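Local atomic coordinates of sarcolemmal membrane-associated protein (Homo sapiens, PDB entry 6AR0), a protein that associates with the STRIPAK phosphatase-kinase core, forming a complex that dephosphorylates STK3 and so inhibits Hippo signalling; this chain is its FHA domain. Residues 5-11 against 122-128; 17-22 against 40-46; 76-81 against 101-107. The contacts are given in a common frame with arbitrary orientation. Residues are numbered along the deposited sequence.

Interaction 1. Residues 5-11 against 122-128; sequences LAIFTCR and VSTIKLF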
loop_
_atom_site.group_PDB
_atom_site.type_symbol
_atom_site.label_atom_id
_atom_site.label_comp_id
_atom_site.label_asym_id
_atom_site.label_seq_id
_atom_site.Cartn_x
_atom_site.Cartn_y
_atom_site.Cartn_z
ATOM N N LEU A 5 -13.675 -2.582 -0.989
ATOM C CA LEU A 5 -13.101 -1.344 -0.486
ATOM C C LEU A 5 -11.914 -1.640 0.421
ATOM O O LEU A 5 -11.987 -2.510 1.298
ATOM C CB LEU A 5 -14.156 -0.572 0.325
ATOM C CG LEU A 5 -13.716 0.648 1.134
ATOM C CD1 LEU A 5 -13.178 1.750 0.230
ATOM C CD2 LEU A 5 -14.863 1.159 1.982
ATOM N N ALA A 6 -10.842 -0.877 0.226
ATOM C CA ALA A 6 -9.708 -0.825 1.141
ATOM C C ALA A 6 -9.598 0.587 1.687
ATOM O O ALA A 6 -9.488 1.549 0.915
ATOM C CB ALA A 6 -8.406 -1.172 0.425
ATOM N N ILE A 7 -9.613 0.716 3.010
ATOM C CA ILE A 7 -9.396 1.996 3.670
ATOM C C ILE A 7 -7.981 2.009 4.218
ATOM O O ILE A 7 -7.603 1.126 4.991
ATOM C CB ILE A 7 -10.413 2.233 4.798
ATOM C CG1 ILE A 7 -11.845 2.280 4.236
ATOM C CG2 ILE A 7 -10.071 3.524 5.547
ATOM C CD1 ILE A 7 -12.928 2.504 5.281
ATOM N N PHE A 8 -7.200 3.001 3.801
ATOM C CA PHE A 8 -5.828 3.196 4.265
ATOM C C PHE A 8 -5.811 4.360 5.248
ATOM O O PHE A 8 -6.195 5.471 4.882
ATOM C CB PHE A 8 -4.899 3.591 3.110
ATOM C CG PHE A 8 -4.633 2.512 2.089
ATOM C CD1 PHE A 8 -3.399 1.907 2.036
ATOM C CD2 PHE A 8 -5.577 2.164 1.131
ATOM C CE1 PHE A 8 -3.119 0.950 1.079
ATOM C CE2 PHE A 8 -5.300 1.201 0.160
ATOM C CZ PHE A 8 -4.068 0.607 0.139
ATOM N N THR A 9 -5.360 4.119 6.484
ATOM C CA THR A 9 -5.214 5.179 7.473
ATOM C C THR A 9 -3.758 5.306 7.887
ATOM O O THR A 9 -3.038 4.314 8.024
ATOM C CB THR A 9 -6.094 4.932 8.702
ATOM O OG1 THR A 9 -5.853 3.639 9.237
ATOM C CG2 THR A 9 -7.545 5.029 8.317
ATOM N N CYS A 10 -3.329 6.535 8.114
ATOM C CA CYS A 10 -1.929 6.853 8.352
ATOM C C CYS A 10 -1.524 6.534 9.786
ATOM O O CYS A 10 -2.106 7.072 10.736
ATOM C CB CYS A 10 -1.769 8.342 8.066
ATOM S SG CYS A 10 -0.143 9.048 8.217
ATOM N N ARG A 11 -0.494 5.698 9.953
ATOM C CA ARG A 11 0.016 5.330 11.266
ATOM C C ARG A 11 0.952 6.405 11.813
ATOM O O ARG A 11 1.458 7.240 11.067
ATOM C CB ARG A 11 0.783 4.014 11.164
ATOM C CG ARG A 11 -0.096 2.818 10.856
ATOM C CD ARG A 11 -0.689 2.224 12.101
ATOM N NE ARG A 11 0.320 1.537 12.898
ATOM C CZ ARG A 11 0.051 0.830 13.992
ATOM N NH1 ARG A 11 -1.192 0.707 14.441
ATOM N NH2 ARG A 11 1.029 0.229 14.647
ATOM N N VAL A 122 3.349 4.221 6.065
ATOM C CA VAL A 122 2.982 3.155 6.993
ATOM C C VAL A 122 1.492 3.321 7.268
ATOM O O VAL A 122 1.065 4.366 7.776
ATOM C CB VAL A 122 3.788 3.194 8.308
ATOM C CG1 VAL A 122 3.503 1.951 9.135
ATOM C CG2 VAL A 122 5.289 3.324 8.040
ATOM N N SER A 123 0.705 2.307 6.926
ATOM C CA SER A 123 -0.748 2.438 6.937
ATOM C C SER A 123 -1.394 1.249 7.627
ATOM O O SER A 123 -0.897 0.123 7.552
ATOM C CB SER A 123 -1.244 2.503 5.481
ATOM O OG SER A 123 -2.619 2.750 5.276
ATOM N N THR A 124 -2.496 1.489 8.313
ATOM C CA THR A 124 -3.406 0.397 8.614
ATOM C C THR A 124 -4.314 0.236 7.414
ATOM O O THR A 124 -4.720 1.234 6.808
ATOM C CB THR A 124 -4.277 0.750 9.817
ATOM O OG1 THR A 124 -3.436 1.045 10.928
ATOM C CG2 THR A 124 -5.236 -0.390 10.171
ATOM N N ILE A 125 -4.636 -1.000 7.051
ATOM C CA ILE A 125 -5.585 -1.257 5.969
ATOM C C ILE A 125 -6.772 -2.016 6.549
ATOM O O ILE A 125 -6.596 -3.015 7.254
ATOM C CB ILE A 125 -4.932 -1.968 4.759
ATOM C CG1 ILE A 125 -5.777 -1.838 3.481
ATOM C CG2 ILE A 125 -4.580 -3.419 5.088
ATOM C CD1 ILE A 125 -5.064 -2.247 2.178
ATOM N N LYS A 126 -7.973 -1.524 6.267
ATOM C CA LYS A 126 -9.221 -2.198 6.603
ATOM C C LYS A 126 -9.917 -2.555 5.302
ATOM O O LYS A 126 -9.903 -1.766 4.352
ATOM C CB LYS A 126 -10.106 -1.304 7.470
ATOM C CG LYS A 126 -9.479 -0.991 8.823
ATOM C CD LYS A 126 -9.426 -2.222 9.730
ATOM C CE LYS A 126 -8.795 -1.916 11.074
ATOM N NZ LYS A 126 -9.779 -1.307 12.011
ATOM N N LEU A 127 -10.451 -3.764 5.233
ATOM C CA LEU A 127 -10.870 -4.352 3.972
ATOM C C LEU A 127 -12.316 -4.804 4.073
ATOM O O LEU A 127 -12.709 -5.433 5.061
ATOM C CB LEU A 127 -10.005 -5.570 3.638
ATOM C CG LEU A 127 -8.510 -5.269 3.518
ATOM C CD1 LEU A 127 -7.725 -6.574 3.421
ATOM C CD2 LEU A 127 -8.240 -4.377 2.306
ATOM N N PHE A 128 -13.095 -4.495 3.039
ATOM C CA PHE A 128 -14.526 -4.776 3.018
ATOM C C PHE A 128 -14.915 -5.415 1.696
ATOM O O PHE A 128 -14.515 -4.945 0.625
ATOM C CB PHE A 128 -15.335 -3.496 3.263
ATOM C CG PHE A 128 -14.934 -2.810 4.520
ATOM C CD1 PHE A 128 -15.487 -3.161 5.738
ATOM C CD2 PHE A 128 -13.922 -1.874 4.497
ATOM C CE1 PHE A 128 -15.045 -2.558 6.907
ATOM C CE2 PHE A 128 -13.496 -1.265 5.660
ATOM C CZ PHE A 128 -14.064 -1.605 6.868
HETATM O O HOH W 1 -3.528 3.842 11.156
HETATM O O HOH W 2 -3.729 -0.064 13.233
#

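Interaction 2. Residues 17-22 against 40-46; sequences FQERHV and AQNNATF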
loop_
_atom_site.group_PDB
_atom_site.type_symbol
_atom_site.label_atom_id
_atom_site.label_comp_id
_atom_site.label_asym_id
_atom_site.label_seq_id
_atom_site.Cartn_x
_atom_site.Cartn_y
_atom_site.Cartn_z
ATOM N N PHE A 17 -0.050 11.284 5.270
ATOM C CA PHE A 17 -0.992 11.223 4.163
ATOM C C PHE A 17 -2.394 11.260 4.738
ATOM O O PHE A 17 -2.603 10.931 5.909
ATOM C CB PHE A 17 -0.791 9.986 3.260
ATOM C CG PHE A 17 -1.115 8.663 3.913
ATOM C CD1 PHE A 17 -0.145 7.952 4.611
ATOM C CD2 PHE A 17 -2.384 8.122 3.799
ATOM C CE1 PHE A 17 -0.436 6.726 5.168
ATOM C CE2 PHE A 17 -2.676 6.898 4.358
ATOM C CZ PHE A 17 -1.706 6.194 5.035
ATOM N N GLN A 18 -3.354 11.656 3.908
ATOM C CA GLN A 18 -4.750 11.680 4.314
ATOM C C GLN A 18 -5.429 10.359 3.970
ATOM O O GLN A 18 -5.126 9.724 2.955
ATOM C CB GLN A 18 -5.488 12.848 3.657
ATOM C CG GLN A 18 -4.895 14.211 3.992
ATOM C CD GLN A 18 -4.825 14.475 5.493
ATOM O OE1 GLN A 18 -5.831 14.388 6.200
ATOM N NE2 GLN A 18 -3.631 14.799 5.984
ATOM N N GLU A 19 -6.375 9.971 4.819
ATOM C CA GLU A 19 -7.047 8.682 4.713
ATOM C C GLU A 19 -7.603 8.453 3.313
ATOM O O GLU A 19 -8.215 9.344 2.710
ATOM C CB GLU A 19 -8.180 8.657 5.737
ATOM C CG GLU A 19 -9.049 7.420 5.710
ATOM C CD GLU A 19 -10.042 7.410 6.861
ATOM O OE1 GLU A 19 -9.730 7.993 7.928
ATOM O OE2 GLU A 19 -11.136 6.848 6.699
ATOM N N ARG A 20 -7.432 7.226 2.817
ATOM C CA ARG A 20 -7.852 6.858 1.473
ATOM C C ARG A 20 -8.983 5.843 1.540
ATOM O O ARG A 20 -8.928 4.894 2.327
ATOM C CB ARG A 20 -6.693 6.265 0.668
ATOM C CG ARG A 20 -5.422 7.089 0.705
ATOM C CD ARG A 20 -5.635 8.487 0.120
ATOM N NE ARG A 20 -4.412 9.284 0.169
ATOM C CZ ARG A 20 -3.425 9.231 -0.731
ATOM N NH1 ARG A 20 -3.504 8.438 -1.783
ATOM N NH2 ARG A 20 -2.344 9.971 -0.567
ATOM N N HIS A 21 -10.005 6.057 0.719
ATOM C CA HIS A 21 -11.114 5.122 0.529
ATOM C C HIS A 21 -10.981 4.593 -0.892
ATOM O O HIS A 21 -11.449 5.220 -1.836
ATOM C CB HIS A 21 -12.477 5.802 0.750
ATOM C CG HIS A 21 -12.698 6.251 2.158
ATOM N ND1 HIS A 21 -13.835 6.922 2.561
ATOM C CD2 HIS A 21 -11.918 6.122 3.256
ATOM C CE1 HIS A 21 -13.741 7.177 3.856
ATOM N NE2 HIS A 21 -12.594 6.691 4.302
ATOM N N VAL A 22 -10.295 3.463 -1.032
ATOM C CA VAL A 22 -9.860 2.953 -2.334
ATOM C C VAL A 22 -10.765 1.792 -2.724
ATOM O O VAL A 22 -10.653 0.694 -2.175
ATOM C CB VAL A 22 -8.389 2.509 -2.314
ATOM C CG1 VAL A 22 -7.960 2.004 -3.691
ATOM C CG2 VAL A 22 -7.480 3.637 -1.852
ATOM N N ALA A 40 -5.110 11.171 -4.426
ATOM C CA ALA A 40 -6.526 11.479 -4.299
ATOM C C ALA A 40 -7.123 10.517 -3.285
ATOM O O ALA A 40 -6.553 9.468 -2.988
ATOM C CB ALA A 40 -7.262 11.335 -5.632
ATOM N N GLN A 41 -8.300 10.872 -2.762
ATOM C CA GLN A 41 -8.933 10.022 -1.759
ATOM C C GLN A 41 -9.155 8.607 -2.271
ATOM O O GLN A 41 -9.097 7.641 -1.493
ATOM C CB GLN A 41 -10.267 10.610 -1.344
ATOM C CG GLN A 41 -11.054 9.689 -0.442
ATOM C CD GLN A 41 -12.349 10.320 -0.017
ATOM O OE1 GLN A 41 -13.431 9.806 -0.287
ATOM N NE2 GLN A 41 -12.251 11.451 0.659
ATOM N N ASN A 42 -9.476 8.451 -3.552
ATOM C CA ASN A 42 -9.826 7.141 -4.069
ATOM C C ASN A 42 -8.643 6.387 -4.633
ATOM O O ASN A 42 -8.854 5.397 -5.345
ATOM C CB ASN A 42 -10.941 7.241 -5.113
ATOM C CG ASN A 42 -10.480 7.882 -6.399
ATOM O OD1 ASN A 42 -9.476 8.594 -6.425
ATOM N ND2 ASN A 42 -11.218 7.638 -7.479
ATOM N N ASN A 43 -7.409 6.798 -4.319
ATOM C CA ASN A 43 -6.267 6.082 -4.854
ATOM C C ASN A 43 -5.205 5.855 -3.789
ATOM O O ASN A 43 -5.325 6.296 -2.633
ATOM C CB ASN A 43 -5.734 6.728 -6.145
ATOM C CG ASN A 43 -4.992 8.041 -5.921
ATOM O OD1 ASN A 43 -4.310 8.246 -4.912
ATOM N ND2 ASN A 43 -5.082 8.929 -6.907
ATOM N N ALA A 44 -4.188 5.110 -4.201
ATOM C CA ALA A 44 -3.057 4.751 -3.369
ATOM C C ALA A 44 -1.776 5.326 -3.956
ATOM O O ALA A 44 -0.729 4.680 -3.975
ATOM C CB ALA A 44 -2.995 3.243 -3.148
ATOM N N THR A 45 -1.873 6.563 -4.429
ATOM C CA THR A 45 -0.735 7.334 -4.906
ATOM C C THR A 45 -0.316 8.293 -3.800
ATOM O O THR A 45 -1.155 9.007 -3.236
ATOM C CB THR A 45 -1.099 8.104 -6.172
ATOM O OG1 THR A 45 -1.499 7.170 -7.177
ATOM C CG2 THR A 45 0.079 8.932 -6.679
ATOM N N PHE A 46 0.973 8.298 -3.470
ATOM C CA PHE A 46 1.466 9.030 -2.310
ATOM C C PHE A 46 2.593 9.978 -2.693
ATOM O O PHE A 46 3.522 9.601 -3.420
ATOM C CB PHE A 46 1.969 8.077 -1.218
ATOM C CG PHE A 46 0.908 7.138 -0.706
ATOM C CD1 PHE A 46 0.013 7.530 0.287
ATOM C CD2 PHE A 46 0.790 5.863 -1.233
ATOM C CE1 PHE A 46 -0.967 6.664 0.730
ATOM C CE2 PHE A 46 -0.201 5.009 -0.790
ATOM C CZ PHE A 46 -1.070 5.411 0.197
HETATM O O HOH W 3 -13.262 7.443 -2.181
#

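Interaction 3. Residues 76-81 against 101-107; sequences NGTFIN and DIIQFGV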
loop_
_atom_site.group_PDB
_atom_site.type_symbol
_atom_site.label_atom_id
_atom_site.label_comp_id
_atom_site.label_asym_id
_atom_site.label_seq_id
_atom_site.Cartn_x
_atom_site.Cartn_y
_atom_site.Cartn_z
ATOM N N ASN A 76 12.589 0.169 -2.736
ATOM C CA ASN A 76 12.819 0.247 -1.294
ATOM C C ASN A 76 11.940 -0.663 -0.449
ATOM O O ASN A 76 12.080 -0.656 0.787
ATOM C CB ASN A 76 12.711 1.692 -0.805
ATOM C CG ASN A 76 13.808 2.559 -1.364
ATOM O OD1 ASN A 76 14.966 2.138 -1.456
ATOM N ND2 ASN A 76 13.455 3.771 -1.756
ATOM N N GLY A 77 11.039 -1.422 -1.052
ATOM C CA GLY A 77 10.380 -2.487 -0.322
ATOM C C GLY A 77 8.901 -2.245 -0.065
ATOM O O GLY A 77 8.421 -1.107 -0.019
ATOM N N THR A 78 8.177 -3.346 0.092
ATOM C CA THR A 78 6.794 -3.371 0.535
ATOM C C THR A 78 6.712 -4.390 1.656
ATOM O O THR A 78 7.356 -5.442 1.578
ATOM C CB THR A 78 5.874 -3.810 -0.624
ATOM O OG1 THR A 78 6.010 -2.892 -1.710
ATOM C CG2 THR A 78 4.414 -3.846 -0.212
ATOM N N PHE A 79 5.924 -4.087 2.696
ATOM C CA PHE A 79 5.887 -4.925 3.889
ATOM C C PHE A 79 4.446 -5.151 4.337
ATOM O O PHE A 79 3.629 -4.228 4.287
ATOM C CB PHE A 79 6.676 -4.297 5.061
ATOM C CG PHE A 79 8.081 -3.873 4.708
ATOM C CD1 PHE A 79 9.170 -4.626 5.107
ATOM C CD2 PHE A 79 8.314 -2.719 3.969
ATOM C CE1 PHE A 79 10.455 -4.235 4.771
ATOM C CE2 PHE A 79 9.587 -2.340 3.625
ATOM C CZ PHE A 79 10.661 -3.097 4.031
ATOM N N ILE A 80 4.147 -6.383 4.759
ATOM C CA ILE A 80 2.908 -6.723 5.458
ATOM C C ILE A 80 3.292 -7.111 6.875
ATOM O O ILE A 80 4.044 -8.073 7.071
ATOM C CB ILE A 80 2.154 -7.879 4.779
ATOM C CG1 ILE A 80 1.748 -7.527 3.342
ATOM C CG2 ILE A 80 0.930 -8.284 5.608
ATOM C CD1 ILE A 80 1.294 -8.736 2.532
ATOM N N ASN A 81 2.817 -6.352 7.861
ATOM C CA ASN A 81 3.136 -6.613 9.264
ATOM C C ASN A 81 4.635 -6.814 9.453
ATOM O O ASN A 81 5.099 -7.753 10.104
ATOM C CB ASN A 81 2.315 -7.782 9.787
ATOM C CG ASN A 81 0.831 -7.532 9.617
ATOM O OD1 ASN A 81 0.382 -6.399 9.743
ATOM N ND2 ASN A 81 0.064 -8.571 9.346
ATOM N N ASP A 101 -4.248 -5.391 8.888
ATOM C CA ASP A 101 -2.825 -5.440 8.608
ATOM C C ASP A 101 -2.223 -4.037 8.604
ATOM O O ASP A 101 -2.874 -3.036 8.283
ATOM C CB ASP A 101 -2.556 -6.081 7.250
ATOM C CG ASP A 101 -2.666 -7.587 7.246
ATOM O OD1 ASP A 101 -2.722 -8.214 8.325
ATOM O OD2 ASP A 101 -2.673 -8.140 6.115
ATOM N N ILE A 102 -0.943 -3.985 8.949
ATOM C CA ILE A 102 -0.130 -2.781 8.817
ATOM C C ILE A 102 0.714 -2.951 7.560
ATOM O O ILE A 102 1.522 -3.876 7.462
ATOM C CB ILE A 102 0.760 -2.557 10.047
ATOM C CG1 ILE A 102 -0.088 -2.469 11.323
ATOM C CG2 ILE A 102 1.623 -1.317 9.851
ATOM C CD1 ILE A 102 -1.139 -1.398 11.291
ATOM N N ILE A 103 0.518 -2.077 6.590
ATOM C CA ILE A 103 1.162 -2.162 5.286
ATOM C C ILE A 103 2.125 -0.995 5.149
ATOM O O ILE A 103 1.758 0.148 5.433
ATOM C CB ILE A 103 0.076 -2.058 4.194
ATOM C CG1 ILE A 103 -1.024 -3.097 4.403
ATOM C CG2 ILE A 103 0.669 -2.113 2.809
ATOM C CD1 ILE A 103 -0.495 -4.451 4.351
ATOM N N GLN A 104 3.338 -1.263 4.678
ATOM C CA GLN A 104 4.370 -0.242 4.563
ATOM C C GLN A 104 4.944 -0.238 3.154
ATOM O O GLN A 104 5.228 -1.293 2.588
ATOM C CB GLN A 104 5.476 -0.490 5.592
ATOM C CG GLN A 104 6.637 0.473 5.494
ATOM C CD GLN A 104 7.653 0.242 6.583
ATOM O OE1 GLN A 104 7.283 0.038 7.746
ATOM N NE2 GLN A 104 8.935 0.278 6.239
ATOM N N PHE A 105 5.119 0.955 2.598
ATOM C CA PHE A 105 5.750 1.145 1.295
ATOM C C PHE A 105 6.995 1.992 1.501
ATOM O O PHE A 105 6.914 3.129 1.980
ATOM C CB PHE A 105 4.806 1.826 0.308
ATOM C CG PHE A 105 3.462 1.174 0.225
ATOM C CD1 PHE A 105 3.331 -0.128 -0.225
ATOM C CD2 PHE A 105 2.317 1.834 0.643
ATOM C CE1 PHE A 105 2.089 -0.740 -0.289
ATOM C CE2 PHE A 105 1.076 1.220 0.585
ATOM C CZ PHE A 105 0.962 -0.057 0.130
ATOM N N GLY A 106 8.140 1.439 1.118
ATOM C CA GLY A 106 9.419 2.073 1.360
ATOM C C GLY A 106 9.902 1.834 2.778
ATOM O O GLY A 106 9.293 1.112 3.574
ATOM N N VAL A 107 11.043 2.458 3.085
ATOM C CA VAL A 107 11.602 2.520 4.431
ATOM C C VAL A 107 12.068 3.955 4.651
ATOM O O VAL A 107 12.288 4.708 3.700
ATOM C CB VAL A 107 12.789 1.539 4.609
ATOM C CG1 VAL A 107 12.333 0.080 4.418
ATOM C CG2 VAL A 107 13.946 1.896 3.657
#

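Interaction 1. Residues 5-11 against 122-128
Strands 5-10 and 122-128 run antiparallel (148° between axes, 4.5 Å at closest approach) in unbroken register from L5 opposite F128 to C10 opposite S123. The hydrogen-bonded pairs L5-F128, I7-K126 and T9-T124 each carry two backbone bonds, for instance I7 N to K126 O at 2.8 Å, and R11 N to V122 O (3.0 Å) prolongs the ladder past the strand end. On the buried face, the small A6 leaves a hollow filled from across the pair: its CB meets I125 CD1 at 3.9 Å and L127 CD2 at 3.7 Å. I125 CD1 also lies over the F8 ring, 4.0 Å from its centroid in a CH-pi contact, while S123 OG sits at the ring's edge. On the other face F128 fits against L5 and I7, with F128 CE2 3.8 Å from I7 CD1, and the folded R11 chain bends over T124, bringing R11 CD to 3.2 Å from T124 OG1. Water 1 bridges T9 OG1 (3.0 Å) and T124 OG1 (2.8 Å). The pair lies mid-sheet in the FHA beta-sandwich: strand 20-23 flanks 5-10, strand 102-105 flanks 117-128, and I97 of strand 95-97 in the second sheet packs beneath I125 and L127.

Interaction 2. Residues 17-22 against 40-46
A type I beta turn, A40 to N43, followed by an Asx turn in which N43 OD1 accepts from T45 N (3.0 Å), shapes the loop that leads into strand 44-46 and receives the side chain of R20. N43 OD1 also accepts from A40 N (3.1 Å), and N43 N bonds to A40 O at 3.1 Å, so the loop is braced from within. The carbonyls of N43 and of T45, in the strand, face the arginine: R20 NH1 donates to N43 O at 2.9 Å and to T45 O at 2.8 Å, and R20 NH2 reaches the same T45 O at 3.1 Å. The guanidinium is layered between A40 N over one face and F46 CD1 over the other, and R20 has 106 Å² covered. In the FHA beta-sandwich the contact spans two sheets, since strand 20-23 pairs with 5-10 in one and strand 44-46 lies at the margin of the other, beside 28-32. The strand axes stay 9.1 Å apart, and the backbones meet instead at the turn, where H21 N donates to Q41 O (2.9 Å) and water 3 links H21 O (2.9 Å) to Q41 OE1 (3.0 Å). Further along, F46 points its ring edge at the face of F17 in a T-shaped pair, centroids 5.0 Å apart and planes at 75°. V22 CG2 packs 3.5 Å from N43 O, while E19 OE2 holds H21 NE2 at 2.8 Å.

Interaction 3. Residues 76-81 against 101-107
F79, N81 and Q104 carry much of this antiparallel strand pair, F79 with 84 Å² covered by the partner segment, N81 with 63 Å² and Q104 with 50 Å². F79 and Q104 form a hydrogen-bonded pair, F79 N to Q104 O at 2.9 Å and Q104 N to F79 O at 3.0 Å. Their side chains share one face of the sheet: the F79 ring leans across the neighbouring strand, its CE2 3.8 Å from Q104 NE2, its CZ 3.6 Å from V107 CG1. Q104 NE2 in turn bonds to G106 O at 2.8 Å. G77 lies beside the F79 ring, where a CB would be crowded, and G77 O accepts from G106 N at 2.8 Å. N76-G77 matches the Asn-Gly of FHA domains, in a loop that in relatives lies beside the phosphopeptide-binding surface; N76 ND2 bonds to V50 O. At the other end N81 has a left-handed backbone conformation. N81 N donates to I102 O (2.8 Å), OD1 accepts from I102 N at 2.9 Å and ND2 gives to D101 OD1 at 3.0 Å, while D101 OD2 is taken by L98 N. T78, I80, I103 and F105 share the inner face, largely apolar, where L69 of the other sheet of the FHA sandwich meets T78, I80 and I103. The N81 amide thus extends the pairing where strand 78-80 stops, OD1 standing in for a backbone carbonyl and ND2 giving to a carboxylate, while at the other end the Q104 amide holds the backbone of its own segment at G106.

Overall arrangement
From the N terminus, strand 5-10 leads into segment 17-22, which pairs beside it through backbone bonds such as V22 N to A6 O (2.8 Å). Interaction 2 closes a short loop from there to 40-46, joining the two sheets of the FHA sandwich. The chain then runs on to 76-81, and interaction 3 closes a second loop at 101-107, in series with the first. Strand 117-128 returns between strands 102-105 and 5-10, S123 O accepting from I103 N at 2.8 Å, and interaction 1 closes the long loop in which both others nest. Interactions 2 and 3 meet where F46 CE2 lies 4.2 Å from F105 CE2.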